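Local coordinates for protein bucandin (Bungarus candidus, PDB 1F94) that probably enhances presynaptic acetylcholine release as a three-finger snake-venom neurotoxin, though this activity remains unestablished, at residues S9-K14 / N33-G38. Numbering follows the deposited sequence.
Sequences SGCHLK and NERWLG
C11 and R35 meet sulfur to guanidinium, a compact example of a disulfide lying against a flat cation. The sulfur sits over the middle of one guanidinium face rather than at its edge: C11 SG is 3.3 Å from R35 CZ, while R35 NE, NH1 and NH2 all lie at nearly the same distance from the sulfur, NE at 3.5 Å. A bend at chi3 (-75°) in an otherwise extended side chain turns the guanidinium face toward the C11 sulfur. Two residues further along the strand the contact turns apolar, with C11 CB 4.2 Å from L37 CD2. R35 and L37 alternate with W36 along strand 35-40, so both point toward C11, whereas W36 points to the other side, where its ring meets Y25 and W27 edge to face. One water accepts a hydrogen bond from C11 N at 2.9 Å and a weak one from R35 NH1, a loose polar link between the C11 backbone and the end of the arginine. C11 is bonded to C6 of strand 2-7, and R35 and L37 also touch C6, so the disulfide of the first finger lies against the edge strand of the central sheet. No direct hydrogen bond joins the two segments; their contact therefore rests on dispersion and on the attraction that the positive guanidinium probably exerts on the polarisable sulfur.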
loop_
_atom_site.group_PDB
_atom_site.type_symbol
_atom_site.label_atom_id
_atom_site.label_comp_id
_atom_site.label_asym_id
_atom_site.label_seq_id
_atom_site.Cartn_x
_atom_site.Cartn_y
_atom_site.Cartn_z
ATOM N N SER A 9 0.107 -6.040 14.488
ATOM C CA SER A 9 -0.049 -7.477 14.270
ATOM C C SER A 9 0.430 -7.930 12.907
ATOM O O SER A 9 0.451 -9.143 12.661
ATOM C CB SER A 9 -1.471 -7.925 14.502
ATOM O OG SER A 9 -2.307 -7.407 13.459
ATOM N N GLY A 10 0.836 -6.990 12.038
ATOM C CA GLY A 10 1.306 -7.344 10.695
ATOM C C GLY A 10 0.561 -6.609 9.637
ATOM O O GLY A 10 -0.224 -5.680 9.912
ATOM N N CYS A 11 0.745 -7.048 8.397
ATOM C CA CYS A 11 0.245 -6.357 7.205
ATOM C C CYS A 11 -0.859 -7.150 6.482
ATOM O O CYS A 11 -1.115 -6.966 5.323
ATOM C CB CYS A 11 1.368 -5.997 6.259
ATOM S SG CYS A 11 2.548 -4.826 6.912
ATOM N N HIS A 12 -1.552 -7.979 7.260
ATOM C CA HIS A 12 -2.659 -8.784 6.761
ATOM C C HIS A 12 -4.021 -8.150 7.069
ATOM O O HIS A 12 -5.047 -8.765 6.794
ATOM C CB HIS A 12 -2.663 -10.171 7.399
ATOM C CG HIS A 12 -2.827 -10.078 8.899
ATOM N ND1 HIS A 12 -1.763 -9.879 9.743
ATOM C CD2 HIS A 12 -3.939 -10.121 9.656
ATOM C CE1 HIS A 12 -2.226 -9.827 10.955
ATOM N NE2 HIS A 12 -3.579 -9.964 10.958
ATOM N N LEU A 13 -4.033 -6.940 7.655
ATOM C CA LEU A 13 -5.267 -6.280 7.962
ATOM C C LEU A 13 -5.950 -5.823 6.668
ATOM O O LEU A 13 -5.238 -5.430 5.750
ATOM C CB LEU A 13 -5.017 -5.067 8.871
ATOM C CG LEU A 13 -4.221 -5.360 10.118
ATOM C CD1 LEU A 13 -4.014 -4.093 10.928
ATOM C CD2 LEU A 13 -4.874 -6.416 10.995
ATOM N N LYS A 14 -7.255 -5.812 6.636
ATOM C CA LYS A 14 -8.011 -5.405 5.468
ATOM C C LYS A 14 -8.708 -4.093 5.727
ATOM O O LYS A 14 -9.234 -3.850 6.800
ATOM C CB LYS A 14 -9.068 -6.456 5.107
ATOM C CG LYS A 14 -8.446 -7.830 4.787
ATOM C CD LYS A 14 -9.580 -8.855 4.540
ATOM C CE LYS A 14 -9.130 -10.269 4.699
ATOM N NZ LYS A 14 -9.115 -10.885 6.065
ATOM N N ASN A 33 13.007 -0.698 6.681
ATOM C CA ASN A 33 12.131 -1.812 6.346
ATOM C C ASN A 33 10.683 -1.565 6.743
ATOM O O ASN A 33 9.858 -2.472 6.589
ATOM C CB ASN A 33 12.654 -3.115 6.895
ATOM C CG ASN A 33 14.085 -3.339 6.468
ATOM O OD1 ASN A 33 14.443 -3.266 5.310
ATOM N ND2 ASN A 33 14.990 -3.602 7.398
ATOM N N GLU A 34 10.306 -0.361 7.140
ATOM C CA GLU A 34 8.906 -0.057 7.411
ATOM C C GLU A 34 8.046 -0.292 6.171
ATOM O O GLU A 34 8.413 0.091 5.078
ATOM C CB GLU A 34 8.763 1.413 7.849
ATOM C CG GLU A 34 7.333 1.800 8.094
ATOM C CD GLU A 34 7.158 3.277 8.447
ATOM O OE1 GLU A 34 8.147 4.030 8.415
ATOM O OE2 GLU A 34 6.033 3.686 8.787
ATOM N N ARG A 35 6.879 -0.906 6.388
ATOM C CA ARG A 35 5.867 -1.177 5.360
ATOM C C ARG A 35 4.666 -0.298 5.567
ATOM O O ARG A 35 4.128 -0.246 6.655
ATOM C CB ARG A 35 5.473 -2.654 5.440
ATOM C CG ARG A 35 6.646 -3.592 5.232
ATOM C CD ARG A 35 6.199 -5.023 5.377
ATOM N NE ARG A 35 5.984 -5.332 6.751
ATOM C CZ ARG A 35 5.380 -6.414 7.273
ATOM N NH1 ARG A 35 4.917 -7.350 6.441
ATOM N NH2 ARG A 35 5.286 -6.467 8.607
ATOM N N TRP A 36 4.252 0.419 4.525
ATOM C CA TRP A 36 3.102 1.298 4.578
ATOM C C TRP A 36 2.180 0.918 3.438
ATOM O O TRP A 36 2.508 1.108 2.278
ATOM C CB TRP A 36 3.519 2.765 4.472
ATOM C CG TRP A 36 2.356 3.688 4.593
ATOM C CD1 TRP A 36 1.229 3.568 5.328
ATOM C CD2 TRP A 36 2.229 4.967 3.913
ATOM N NE1 TRP A 36 0.395 4.644 5.163
ATOM C CE2 TRP A 36 1.007 5.515 4.289
ATOM C CE3 TRP A 36 3.055 5.649 3.012
ATOM C CZ2 TRP A 36 0.572 6.750 3.792
ATOM C CZ3 TRP A 36 2.611 6.864 2.526
ATOM C CH2 TRP A 36 1.391 7.405 2.910
ATOM N N LEU A 37 1.011 0.348 3.786
ATOM C CA LEU A 37 0.071 -0.239 2.837
ATOM C C LEU A 37 -1.307 0.371 3.036
ATOM O O LEU A 37 -1.725 0.660 4.187
ATOM C CB LEU A 37 -0.003 -1.775 3.033
ATOM C CG LEU A 37 1.088 -2.571 2.343
ATOM C CD1 LEU A 37 2.504 -2.275 2.765
ATOM C CD2 LEU A 37 0.763 -4.069 2.540
ATOM N N GLY A 38 -2.100 0.502 1.981
ATOM C CA GLY A 38 -3.463 0.938 2.136
ATOM C C GLY A 38 -4.091 1.232 0.775
ATOM O O GLY A 38 -3.592 0.832 -0.245
HETATM O O HOH W 1 2.365 -9.302 7.628
#